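Local atomic coordinates of type I site-specific restriction-modification system, R (Restriction) subunit (Vibrio vulnificus, PDB entry 3H1T), a protein that probably binds DNA and hydrolyses ATP as the motor and restriction subunit of a type I restriction-modification system, here a fragment lacking the C-terminal part. Residues 492-495 and 496-499; 505-508 and 509-512. All coordinates share one frame; numbering follows the deposited sequence.

Contact 1: residues 492-495 and 496-499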
ATOM      1  N   PHE A 492      19.673   0.325  12.156  1.00 34.02           N
ATOM      2  CA  PHE A 492      19.175  -0.864  11.469  1.00 32.36           C
ATOM      3  C   PHE A 492      18.388  -0.482  10.210  1.00 33.43           C
ATOM      4  O   PHE A 492      18.503  -1.110   9.155  1.00 32.47           O
ATOM      5  CB  PHE A 492      18.265  -1.660  12.413  1.00 25.09           C
ATOM      6  CG  PHE A 492      17.551  -2.811  11.759  1.00 22.33           C
ATOM      7  CD1 PHE A 492      18.193  -4.025  11.542  1.00 20.66           C
ATOM      8  CD2 PHE A 492      16.215  -2.689  11.399  1.00 20.26           C
ATOM      9  CE1 PHE A 492      17.492  -5.105  10.977  1.00 19.09           C
ATOM     10  CE2 PHE A 492      15.520  -3.751  10.845  1.00 19.08           C
ATOM     11  CZ  PHE A 492      16.159  -4.962  10.634  1.00 17.24           C
ATOM     12  N   GLN A 493      17.584   0.567  10.343  1.00 30.80           N
ATOM     13  CA  GLN A 493      16.748   1.068   9.271  1.00 31.85           C
ATOM     14  C   GLN A 493      17.522   1.691   8.123  1.00 34.66           C
ATOM     15  O   GLN A 493      17.023   1.759   6.998  1.00 35.06           O
ATOM     16  CB  GLN A 493      15.762   2.086   9.835  1.00 28.81           C
ATOM     17  CG  GLN A 493      14.681   1.462  10.687  1.00 28.92           C
ATOM     18  CD  GLN A 493      13.654   2.470  11.129  1.00 30.97           C
ATOM     19  OE1 GLN A 493      12.547   2.113  11.514  1.00 31.79           O
ATOM     20  NE2 GLN A 493      14.016   3.743  11.077  1.00 30.79           N
ATOM     21  N   GLU A 494      18.743   2.135   8.397  1.00 44.85           N
ATOM     22  CA  GLU A 494      19.551   2.771   7.365  1.00 47.65           C
ATOM     23  C   GLU A 494      20.001   1.779   6.315  1.00 48.60           C
ATOM     24  O   GLU A 494      20.425   0.668   6.643  1.00 48.81           O
ATOM     25  CB  GLU A 494      20.750   3.463   8.010  1.00 54.64           C
ATOM     26  CG  GLU A 494      20.331   4.180   9.266  1.00 58.79           C
ATOM     27  CD  GLU A 494      21.247   5.304   9.661  1.00 63.26           C
ATOM     28  OE1 GLU A 494      22.446   5.053   9.941  1.00 64.16           O
ATOM     29  OE2 GLU A 494      20.745   6.448   9.699  1.00 63.70           O
ATOM     30  N   LEU A 495      19.883   2.195   5.054  1.00 41.51           N
ATOM     31  CA  LEU A 495      20.258   1.389   3.891  1.00 41.94           C
ATOM     32  C   LEU A 495      21.746   1.064   3.807  1.00 42.24           C
ATOM     33  O   LEU A 495      22.128  -0.041   3.408  1.00 42.02           O
ATOM     34  CB  LEU A 495      19.891   2.124   2.598  1.00 37.21           C
ATOM     35  CG  LEU A 495      18.569   2.890   2.497  1.00 36.42           C
ATOM     36  CD1 LEU A 495      18.476   3.564   1.119  1.00 33.64           C
ATOM     37  CD2 LEU A 495      17.417   1.930   2.715  1.00 36.35           C
ATOM     38  N   GLU A 496      22.580   2.027   4.188  1.00 37.73           N
ATOM     39  CA  GLU A 496      24.029   1.889   4.093  1.00 39.77           C
ATOM     40  C   GLU A 496      24.786   1.274   5.282  1.00 39.13           C
ATOM     41  O   GLU A 496      25.994   1.051   5.181  1.00 40.48           O
ATOM     42  CB  GLU A 496      24.630   3.260   3.780  1.00 65.48           C
ATOM     43  CG  GLU A 496      25.943   3.269   2.990  1.00 68.92           C
ATOM     44  CD  GLU A 496      25.736   3.430   1.488  1.00 71.64           C
ATOM     45  OE1 GLU A 496      24.652   3.919   1.093  1.00 73.11           O
ATOM     46  OE2 GLU A 496      26.659   3.089   0.710  1.00 72.65           O
ATOM     47  N   THR A 497      24.105   0.995   6.392  1.00 43.03           N
ATOM     48  CA  THR A 497      24.772   0.421   7.567  1.00 39.31           C
ATOM     49  C   THR A 497      24.709  -1.110   7.543  1.00 38.36           C
ATOM     50  O   THR A 497      23.704  -1.673   7.132  1.00 39.23           O
ATOM     51  CB  THR A 497      24.106   0.909   8.841  1.00 38.75           C
ATOM     52  OG1 THR A 497      22.709   0.601   8.779  1.00 40.56           O
ATOM     53  CG2 THR A 497      24.289   2.406   9.009  1.00 38.39           C
ATOM     54  N   SER A 498      25.759  -1.790   7.996  1.00 33.56           N
ATOM     55  CA  SER A 498      25.742  -3.255   7.981  1.00 33.75           C
ATOM     56  C   SER A 498      25.222  -3.902   9.265  1.00 32.66           C
ATOM     57  O   SER A 498      24.837  -5.071   9.261  1.00 30.72           O
ATOM     58  CB  SER A 498      27.135  -3.824   7.633  1.00 47.44           C
ATOM     59  OG  SER A 498      28.107  -3.487   8.606  1.00 51.68           O
ATOM     60  N   THR A 499      25.209  -3.151  10.364  1.00 30.68           N
ATOM     61  CA  THR A 499      24.707  -3.686  11.628  1.00 31.85           C
ATOM     62  C   THR A 499      23.921  -2.625  12.408  1.00 30.00           C
ATOM     63  O   THR A 499      24.101  -1.428  12.189  1.00 32.22           O
ATOM     64  CB  THR A 499      25.851  -4.207  12.523  1.00 43.98           C
ATOM     65  OG1 THR A 499      26.721  -3.122  12.862  1.00 47.35           O
ATOM     66  CG2 THR A 499      26.652  -5.276  11.818  1.00 46.01           C
TER
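Glu494 lays its CB against both branches of Thr497, three residues further on, and its carboxylate against the methyl, the two side chains crossing at a slant. Glu494 CG stands opposite its own carbonyl carbon (chi1 -42°), and beyond it the chain runs out extended, which brings OE1 alongside the threonine methyl: Glu494 OE1 lies 3.4 Å from Thr497 CG2. Closer to the backbone, Glu494 CB is 3.8 Å from the same methyl and 3.6 Å from Thr497 OG1, so both branches of the threonine face the root of the glutamate. The overlap is one of van der Waals contact between methyl, methylene and carboxylate oxygen.

The hydroxyl of Thr497 finds its polar partner six residues back, in the last turn of helix 482-493. With chi1 at 55° its OG1 sits between the backbone N and the carbonyl carbon, directed at the helix end, where it is hydrogen-bonded to the carbonyl oxygen of Arg491. Glu494 O also comes near, 3.1 Å from Thr497 OG1, but this approach is not a hydrogen bond. The threonine thus ties the loop back to the helix, while the chain turns away through Leu495 and Glu496. Glu496 projects away from this overlap, its chain bent at chi2, and its OE1 is hydrogen-bonded to Tyr547 OH.

The contact lies on the surface of the RecA-like C-terminal helicase domain, in the passage from helix 482-493 to strand 502-505. At the helix end, Phe492 packs on Lys441 and Ile443 of strand 441-446, and Leu495 rests on Pro516, Arg544 and Tyr547 in neighbouring loops. Lys441 also hydrogen-bonds through NZ to Thr497 O, joining the loop to the start of the strand.

Contact 2: residues 505-508 and 509-512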
ATOM      1  N   THR A 505      12.363  -8.288  19.078  1.00 28.77           N
ATOM      2  CA  THR A 505      11.354  -7.440  19.665  1.00 31.42           C
ATOM      3  C   THR A 505      10.183  -8.354  20.005  1.00 34.25           C
ATOM      4  O   THR A 505      10.276  -9.571  19.867  1.00 35.30           O
ATOM      5  CB  THR A 505      10.898  -6.393  18.634  1.00 28.70           C
ATOM      6  OG1 THR A 505      10.017  -5.457  19.250  1.00 29.11           O
ATOM      7  CG2 THR A 505      10.181  -7.082  17.493  1.00 27.81           C
ATOM      8  N   SER A 506       9.097  -7.770  20.478  1.00 45.01           N
ATOM      9  CA  SER A 506       7.918  -8.552  20.782  1.00 49.53           C
ATOM     10  C   SER A 506       6.732  -7.892  20.063  1.00 52.00           C
ATOM     11  O   SER A 506       6.181  -8.450  19.094  1.00 52.18           O
ATOM     12  CB  SER A 506       7.693  -8.619  22.299  1.00 43.68           C
ATOM     13  OG  SER A 506       7.963  -7.376  22.920  1.00 45.06           O
ATOM     14  N   GLN A 507       6.386  -6.683  20.503  1.00 51.59           N
ATOM     15  CA  GLN A 507       5.272  -5.934  19.936  1.00 53.28           C
ATOM     16  C   GLN A 507       5.675  -4.634  19.219  1.00 52.82           C
ATOM     17  O   GLN A 507       5.249  -4.393  18.090  1.00 52.44           O
ATOM     18  CB  GLN A 507       4.264  -5.619  21.040  1.00 71.61           C
ATOM     19  CG  GLN A 507       2.895  -5.234  20.516  1.00 76.91           C
ATOM     20  CD  GLN A 507       2.174  -6.404  19.850  1.00 81.54           C
ATOM     21  OE1 GLN A 507       2.322  -7.553  20.266  1.00 80.07           O
ATOM     22  NE2 GLN A 507       1.375  -6.110  18.823  1.00 79.62           N
ATOM     23  N   LEU A 508       6.510  -3.819  19.859  1.00 40.45           N
ATOM     24  CA  LEU A 508       6.956  -2.538  19.306  1.00 40.21           C
ATOM     25  C   LEU A 508       7.270  -2.426  17.799  1.00 39.86           C
ATOM     26  O   LEU A 508       6.925  -1.420  17.164  1.00 39.17           O
ATOM     27  CB  LEU A 508       8.172  -2.045  20.080  1.00 45.02           C
ATOM     28  CG  LEU A 508       8.542  -0.605  19.725  1.00 48.11           C
ATOM     29  CD1 LEU A 508       7.486   0.326  20.292  1.00 46.54           C
ATOM     30  CD2 LEU A 508       9.915  -0.261  20.285  1.00 48.36           C
ATOM     31  N   LEU A 509       7.928  -3.428  17.222  1.00 38.93           N
ATOM     32  CA  LEU A 509       8.261  -3.327  15.809  1.00 38.25           C
ATOM     33  C   LEU A 509       7.225  -3.888  14.852  1.00 38.08           C
ATOM     34  O   LEU A 509       7.478  -3.978  13.656  1.00 37.15           O
ATOM     35  CB  LEU A 509       9.623  -3.963  15.530  1.00 38.14           C
ATOM     36  CG  LEU A 509      10.799  -3.401  16.349  1.00 39.02           C
ATOM     37  CD1 LEU A 509      12.113  -3.869  15.748  1.00 36.73           C
ATOM     38  CD2 LEU A 509      10.750  -1.874  16.375  1.00 36.23           C
ATOM     39  N   THR A 510       6.056  -4.260  15.352  1.00 46.49           N
ATOM     40  CA  THR A 510       5.040  -4.754  14.445  1.00 49.78           C
ATOM     41  C   THR A 510       4.738  -3.603  13.477  1.00 51.84           C
ATOM     42  O   THR A 510       4.624  -3.820  12.274  1.00 53.27           O
ATOM     43  CB  THR A 510       3.768  -5.209  15.198  1.00 45.75           C
ATOM     44  OG1 THR A 510       3.415  -4.243  16.192  1.00 47.34           O
ATOM     45  CG2 THR A 510       4.002  -6.566  15.857  1.00 44.42           C
ATOM     46  N   THR A 511       4.608  -2.383  14.008  1.00 57.78           N
ATOM     47  CA  THR A 511       4.371  -1.193  13.177  1.00 58.53           C
ATOM     48  C   THR A 511       5.475  -0.182  13.486  1.00 60.03           C
ATOM     49  O   THR A 511       5.416   0.962  13.046  1.00 61.59           O
ATOM     50  CB  THR A 511       3.039  -0.471  13.475  1.00 54.96           C
ATOM     51  OG1 THR A 511       3.087   0.111  14.784  1.00 55.90           O
ATOM     52  CG2 THR A 511       1.878  -1.420  13.375  1.00 53.73           C
ATOM     53  N   GLY A 512       6.475  -0.616  14.243  1.00 62.30           N
ATOM     54  CA  GLY A 512       7.565   0.259  14.614  1.00 63.70           C
ATOM     55  C   GLY A 512       8.702   0.430  13.614  1.00 63.82           C
ATOM     56  O   GLY A 512       9.325   1.494  13.581  1.00 64.44           O
TER
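A chi1 of 45° sets Thr510 OG1 between its backbone N and carbonyl carbon, facing back across the turn to Gln507 O, while Leu509 CG, opposite its own carbonyl carbon (chi1 -56°), leans over Thr505. Gln507 O therefore accepts twice from one residue. Thr510 N donates to it at 2.9 Å in a nearly straight bond, from above the carbonyl plane, and the hydroxyl of Thr510 donates from nearer that plane, with OG1 2.6 Å from Gln507 O. The paired bonds fix the rotation of the threonine, whose methyl CG2 also lies against this oxygen at 3.4 Å. The Gln507 side chain bends at chi2 and crosses Thr510 obliquely; its NE2 comes 4.0 Å from Thr510 CG2, and its amide is held elsewhere, by Glu532 and Arg525.

Thr505 and Leu509 also meet at a slant, methyl and hydroxyl both reaching the leucine. Thr505 CG2 touches Leu509 CB at 3.7 Å, and Thr505 OG1, hydrogen-bonded to Val477 O, is 3.6 Å from Leu509 CG. Leu508 adds a looser contact, its CG 4.2 Å from Leu509 CD2. Both Thr505 and Leu509 also pack on Phe445 of strand 441-446, and Thr510 lies on helix 530-537.

Residues 507-510 form a type I beta turn, reinforced by the threonine hydroxyl at its last position. It lies just beyond strand 502-505, after Ser506, in the RecA-like C-terminal helicase domain, where the run from Thr510 resembles motif V of superfamily 2 helicases and packs against helix 530-537, which carries a motif VI-like sequence.

Contacts 1 and 2 come one after the other along the chain, and strand 502-505 joins them, its last residue, Thr505, already belonging to contact 2: residues 492-499 lead from helix 482-493 towards the strand, and residues 505-512 continue towards strand 518-524. Their centres are about 18 Å apart, yet they meet where Gln493 OE1 packs 3.9 Å from Gly512 O; Gln493 OE1 is also hydrogen-bonded to Asp514 N. Both adjoin strand 441-446 of the mixed sheet, contact 1 through Phe492 and contact 2 through Thr505, Leu509 and Thr510, which pack on Phe445 of that strand. The two loops thus border one helix-strand unit of the C-terminal helicase domain, consistent with its role in an ATP-driven motor.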